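Local coordinates for protein beta-mannosidase (Trichoderma harzianum, PDB 4CVU) that probably hydrolyses terminal beta-mannosidic bonds in mannose-containing oligosaccharides, as a fungal family 2 glycoside hydrolase, at residues G596-P601 with A714-A718; Q676-A680 with K727-V732. All coordinates share one frame. Residues are numbered along the deposited sequence.

How the interactions relate
Both contacts are buried, side by side with centres about 10 Å apart. Interaction 1 joins two loop segments, extended where they pair, one after strand 592-595 and the other after strand 702-705, through a single beta bridge and a tryptophan ring. Interaction 2 packs helix 664-692 against the beginning of helix 729-736, mixing apolar side chains with a hydrogen bond from a backbone N to a glutamine side chain and a bridging water. Their segments alternate along the chain and meet at Ser599: its OG lies 2.8 Å from Gln679 OE1 and 2.9 Å from Lys727 NZ, both probable hydrogen bonds, so a polar cluster ties this loop to helix 664-692 and the lead-in of helix 729-736.

Interaction 1. Residues G596-P601 with A714-A718; sequences GFISMP and APTWA
Ile598 lays its CG2 methyl over the indole of Trp717, 3.4 Å from the centroid of the six-membered ring and 17° off its normal, a close CH-pi contact. Ile598 takes chi1 p and chi2 t, Trp717 chi1 m with chi2 -106°. At the edge of the indole, near its plane, Phe597 N comes 3.4 Å from Trp717 CD1, and Trp717 NE1 is hydrogen-bonded to Tyr575 OH. The backbones run antiparallel, with CA atoms of Ile598 and Trp717 4.1 Å apart and those of Met600 and Pro715 4.3 Å apart. Between them Ser599 and Thr716, both extended, form one hydrogen-bonded pair, an isolated antiparallel bridge: Ser599 N to Thr716 O is 2.6 Å and Thr716 N to Ser599 O 3.1 Å. Flanking CA-H...O contacts join Ile598 CA to Thr716 O at 3.0 Å and Pro715 CA to Ser599 O at 3.4 Å. The bridge ends as Trp717 (phi/psi -83/0) bends the chain into an ST turn, Ala718 N giving a 2.8 Å hydrogen bond to Thr716 OG1, which also hydrogen-bonds Asp710 OD1. Met600 SD rests 3.9 Å from Pro715 CB. These loops follow strands 592-595 and 702-705, the latter paired in the sheet of the catalytic barrel expected of this family; helix 638-655 packs against both, helix 664-692 against 596-601, and helix 603-609 adds Trp606 beside Met600, Pro601 and Pro715.

Interaction 2. Residues Q676-A680 with K727-V732; sequences QLFQA and KVLPYV
This is buried packing of the middle of helix 664-692 against the start of helix 729-736 and the turn leading into it. The CA atoms of Ala680 and Leu729 are 4.2 Å apart, those of Gln676 and Val728 5.7 Å. Such closeness is possible because Ala680 is small: its CB lies 3.6 Å from Val728 CG1 and 3.7 Å from Val732 CG2, both valines having chi1 t. Leu677 CD2 reaches Val728 CG2 at 4.1 Å. Gln676 (chi1 m, chi2 t) directs OE1 to Val728 N at 3.0 Å, the one direct hydrogen bond between the segments, while its NE2 hydrogen-bonds Met600 O. In the (beta/alpha)8 barrel expected of family 2 catalytic domains, these helices, flanking strand 702-705 in sequence, are consistent with the last two. A water fills the gap, donating to Gln676 O at 2.8 Å and Gln679 OE1 at 2.5 Å, and accepting a weak bond from Leu729 N at 3.0 Å. Lys727 (chi1 m, the rest t) lays its CD 3.8 Å from Gln679 OE1, and Ser599 OG hydrogen-bonds both that oxygen and Lys727 NZ. Strand 884-890 of the C-terminal Ig-like domain supplies Tyr886 against Leu677 and Trp888 against Val728.

Interaction 1. Residues G596-P601 with A714-A718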
loop_
_atom_site.group_PDB
_atom_site.type_symbol
_atom_site.label_atom_id
_atom_site.label_comp_id
_atom_site.label_asym_id
_atom_site.label_seq_id
_atom_site.Cartn_x
_atom_site.Cartn_y
_atom_site.Cartn_z
ATOM N N GLY A 596 -27.860 -14.659 0.014
ATOM C CA GLY A 596 -26.974 -13.587 -0.504
ATOM C C GLY A 596 -26.307 -13.784 -1.847
ATOM O O GLY A 596 -26.579 -14.759 -2.571
ATOM N N PHE A 597 -25.503 -12.778 -2.204
ATOM C CA PHE A 597 -24.737 -12.662 -3.449
ATOM C C PHE A 597 -23.521 -11.806 -3.019
ATOM O O PHE A 597 -23.728 -10.945 -2.187
ATOM C CB PHE A 597 -25.531 -11.884 -4.455
ATOM C CG PHE A 597 -25.142 -12.134 -5.888
ATOM C CD1 PHE A 597 -24.182 -11.407 -6.502
ATOM C CD2 PHE A 597 -25.785 -13.151 -6.618
ATOM C CE1 PHE A 597 -23.822 -11.645 -7.815
ATOM C CE2 PHE A 597 -25.462 -13.384 -7.909
ATOM C CZ PHE A 597 -24.490 -12.650 -8.535
ATOM N N ILE A 598 -22.291 -12.008 -3.524
ATOM C CA ILE A 598 -21.112 -11.170 -3.109
ATOM C C ILE A 598 -21.014 -9.802 -3.745
ATOM O O ILE A 598 -21.602 -9.593 -4.835
ATOM C CB ILE A 598 -19.789 -11.918 -3.297
ATOM C CG1 ILE A 598 -19.508 -12.133 -4.790
ATOM C CG2 ILE A 598 -19.817 -13.252 -2.565
ATOM C CD1 ILE A 598 -18.080 -12.526 -5.126
ATOM N N SER A 599 -20.260 -8.826 -3.186
ATOM C CA SER A 599 -20.098 -7.637 -3.938
ATOM C C SER A 599 -18.710 -7.096 -3.475
ATOM O O SER A 599 -18.230 -7.510 -2.421
ATOM C CB SER A 599 -21.208 -6.652 -3.556
ATOM O OG SER A 599 -21.058 -6.154 -2.189
ATOM N N MET A 600 -18.120 -6.239 -4.298
ATOM C CA MET A 600 -16.823 -5.629 -3.994
ATOM C C MET A 600 -16.958 -4.710 -2.837
ATOM O O MET A 600 -17.992 -4.079 -2.661
ATOM C CB MET A 600 -16.380 -4.767 -5.174
ATOM C CG MET A 600 -15.811 -5.389 -6.402
ATOM S SD MET A 600 -14.434 -6.415 -6.073
ATOM C CE MET A 600 -13.738 -6.732 -7.662
ATOM N N PRO A 601 -15.868 -4.508 -2.057
ATOM C CA PRO A 601 -15.975 -3.426 -1.124
ATOM C C PRO A 601 -15.617 -2.076 -1.779
ATOM O O PRO A 601 -15.093 -2.022 -2.912
ATOM C CB PRO A 601 -14.879 -3.772 -0.096
ATOM C CG PRO A 601 -13.832 -4.478 -0.868
ATOM C CD PRO A 601 -14.645 -5.311 -1.855
ATOM N N ALA A 714 -12.102 -7.642 0.861
ATOM C CA ALA A 714 -12.226 -8.625 -0.167
ATOM C C ALA A 714 -13.647 -8.667 -0.660
ATOM O O ALA A 714 -14.557 -8.252 0.036
ATOM C CB ALA A 714 -11.827 -10.009 0.401
ATOM N N PRO A 715 -13.862 -9.160 -1.873
ATOM C CA PRO A 715 -15.254 -9.246 -2.332
ATOM C C PRO A 715 -15.993 -10.353 -1.611
ATOM O O PRO A 715 -15.555 -11.501 -1.637
ATOM C CB PRO A 715 -15.133 -9.517 -3.814
ATOM C CG PRO A 715 -13.806 -10.059 -4.018
ATOM C CD PRO A 715 -12.914 -9.628 -2.887
ATOM N N THR A 716 -17.081 -9.998 -0.922
ATOM C CA THR A 716 -17.895 -10.990 -0.188
ATOM C C THR A 716 -19.390 -10.676 -0.132
ATOM O O THR A 716 -19.897 -9.721 -0.734
ATOM C CB THR A 716 -17.461 -11.052 1.297
ATOM O OG1 THR A 716 -18.081 -9.946 1.962
ATOM C CG2 THR A 716 -15.878 -11.022 1.511
ATOM N N TRP A 717 -20.098 -11.428 0.676
ATOM C CA TRP A 717 -21.532 -11.206 0.921
ATOM C C TRP A 717 -21.816 -10.119 2.004
ATOM O O TRP A 717 -22.981 -9.848 2.322
ATOM C CB TRP A 717 -22.220 -12.522 1.323
ATOM C CG TRP A 717 -22.053 -13.700 0.405
ATOM C CD1 TRP A 717 -23.019 -14.209 -0.451
ATOM C CD2 TRP A 717 -20.928 -14.595 0.291
ATOM N NE1 TRP A 717 -22.531 -15.266 -1.134
ATOM C CE2 TRP A 717 -21.266 -15.556 -0.696
ATOM C CE3 TRP A 717 -19.658 -14.645 0.870
ATOM C CZ2 TRP A 717 -20.373 -16.542 -1.117
ATOM C CZ3 TRP A 717 -18.774 -15.636 0.470
ATOM C CH2 TRP A 717 -19.133 -16.581 -0.529
ATOM N N ALA A 718 -20.765 -9.508 2.579
ATOM C CA ALA A 718 -20.938 -8.563 3.665
ATOM C C ALA A 718 -21.710 -7.331 3.264
ATOM O O ALA A 718 -21.711 -6.936 2.078
ATOM C CB ALA A 718 -19.551 -8.150 4.215
#

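Interaction 2. Residues Q676-A680 with K727-V732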
loop_
_atom_site.group_PDB
_atom_site.type_symbol
_atom_site.label_atom_id
_atom_site.label_comp_id
_atom_site.label_asym_id
_atom_site.label_seq_id
_atom_site.Cartn_x
_atom_site.Cartn_y
_atom_site.Cartn_z
ATOM N N GLN A 676 -22.361 -3.431 -5.799
ATOM C CA GLN A 676 -23.110 -3.188 -4.579
ATOM C C GLN A 676 -24.574 -2.859 -4.827
ATOM O O GLN A 676 -25.379 -3.161 -4.015
ATOM C CB GLN A 676 -22.494 -2.018 -3.786
ATOM C CG GLN A 676 -21.184 -2.415 -3.191
ATOM C CD GLN A 676 -20.669 -1.390 -2.221
ATOM O OE1 GLN A 676 -21.400 -0.520 -1.755
ATOM N NE2 GLN A 676 -19.431 -1.544 -1.850
ATOM N N LEU A 677 -24.882 -2.205 -5.939
ATOM C CA LEU A 677 -26.241 -1.840 -6.249
ATOM C C LEU A 677 -27.035 -3.094 -6.533
ATOM O O LEU A 677 -28.227 -3.180 -6.167
ATOM C CB LEU A 677 -26.310 -0.922 -7.466
ATOM C CG LEU A 677 -25.729 0.500 -7.339
ATOM C CD1 LEU A 677 -25.912 1.207 -8.660
ATOM C CD2 LEU A 677 -26.388 1.297 -6.210
ATOM N N PHE A 678 -26.390 -4.029 -7.228
ATOM C CA PHE A 678 -27.081 -5.282 -7.610
ATOM C C PHE A 678 -27.373 -6.086 -6.329
ATOM O O PHE A 678 -28.487 -6.487 -6.111
ATOM C CB PHE A 678 -26.249 -6.123 -8.577
ATOM C CG PHE A 678 -26.804 -7.486 -8.758
ATOM C CD1 PHE A 678 -27.807 -7.714 -9.675
ATOM C CD2 PHE A 678 -26.381 -8.515 -7.967
ATOM C CE1 PHE A 678 -28.377 -8.964 -9.809
ATOM C CE2 PHE A 678 -26.951 -9.758 -8.072
ATOM C CZ PHE A 678 -27.948 -9.990 -9.007
ATOM N N GLN A 679 -26.375 -6.209 -5.438
ATOM C CA GLN A 679 -26.542 -6.924 -4.163
ATOM C C GLN A 679 -27.638 -6.300 -3.323
ATOM O O GLN A 679 -28.411 -7.030 -2.730
ATOM C CB GLN A 679 -25.232 -6.914 -3.342
ATOM C CG GLN A 679 -25.219 -7.721 -2.039
ATOM C CD GLN A 679 -24.054 -7.252 -1.135
ATOM O OE1 GLN A 679 -23.700 -6.110 -1.216
ATOM N NE2 GLN A 679 -23.551 -8.088 -0.259
ATOM N N ALA A 680 -27.644 -4.964 -3.172
ATOM C CA ALA A 680 -28.680 -4.292 -2.368
ATOM C C ALA A 680 -30.087 -4.610 -2.897
ATOM O O ALA A 680 -30.992 -4.943 -2.141
ATOM C CB ALA A 680 -28.476 -2.835 -2.405
ATOM N N LYS A 727 -21.706 -0.654 2.870
ATOM C CA LYS A 727 -22.013 -0.812 1.471
ATOM C C LYS A 727 -23.369 -0.174 1.224
ATOM O O LYS A 727 -23.950 0.431 2.128
ATOM C CB LYS A 727 -22.068 -2.300 1.076
ATOM C CG LYS A 727 -20.749 -3.048 1.253
ATOM C CD LYS A 727 -20.738 -4.358 0.467
ATOM C CE LYS A 727 -19.454 -5.147 0.749
ATOM N NZ LYS A 727 -19.360 -6.522 0.173
ATOM N N VAL A 728 -23.861 -0.320 -0.010
ATOM C CA VAL A 728 -25.204 0.066 -0.364
ATOM C C VAL A 728 -26.217 -0.821 0.380
ATOM O O VAL A 728 -27.243 -0.316 0.801
ATOM C CB VAL A 728 -25.467 0.014 -1.882
ATOM C CG1 VAL A 728 -26.901 0.379 -2.232
ATOM C CG2 VAL A 728 -24.543 0.968 -2.610
ATOM N N LEU A 729 -25.906 -2.106 0.571
ATOM C CA LEU A 729 -26.846 -3.071 1.176
ATOM C C LEU A 729 -27.529 -2.650 2.498
ATOM O O LEU A 729 -28.733 -2.702 2.631
ATOM C CB LEU A 729 -26.168 -4.421 1.385
ATOM C CG LEU A 729 -26.945 -5.466 2.190
ATOM C CD1 LEU A 729 -28.278 -5.807 1.523
ATOM C CD2 LEU A 729 -26.048 -6.680 2.271
ATOM N N PRO A 730 -26.749 -2.262 3.486
ATOM C CA PRO A 730 -27.342 -1.938 4.790
ATOM C C PRO A 730 -28.271 -0.743 4.770
ATOM O O PRO A 730 -29.110 -0.666 5.665
ATOM C CB PRO A 730 -26.089 -1.696 5.706
ATOM C CG PRO A 730 -24.971 -1.520 4.764
ATOM C CD PRO A 730 -25.287 -2.308 3.524
ATOM N N TYR A 731 -28.065 0.219 3.857
ATOM C CA TYR A 731 -28.968 1.353 3.677
ATOM C C TYR A 731 -30.302 0.890 3.155
ATOM O O TYR A 731 -31.367 1.365 3.599
ATOM C CB TYR A 731 -28.371 2.371 2.720
ATOM C CG TYR A 731 -27.232 3.175 3.326
ATOM C CD1 TYR A 731 -27.493 4.126 4.302
ATOM C CD2 TYR A 731 -25.920 2.967 2.942
ATOM C CE1 TYR A 731 -26.448 4.854 4.867
ATOM C CE2 TYR A 731 -24.892 3.710 3.502
ATOM C CZ TYR A 731 -25.186 4.646 4.475
ATOM O OH TYR A 731 -24.165 5.414 5.019
ATOM N N VAL A 732 -30.281 -0.029 2.195
ATOM C CA VAL A 732 -31.520 -0.639 1.641
ATOM C C VAL A 732 -32.289 -1.619 2.563
ATOM O O VAL A 732 -33.512 -1.565 2.680
ATOM C CB VAL A 732 -31.223 -1.326 0.302
ATOM C CG1 VAL A 732 -32.506 -1.891 -0.304
ATOM C CG2 VAL A 732 -30.626 -0.316 -0.681
HETATM O O HOH W 1 -24.267 -3.642 -1.438
#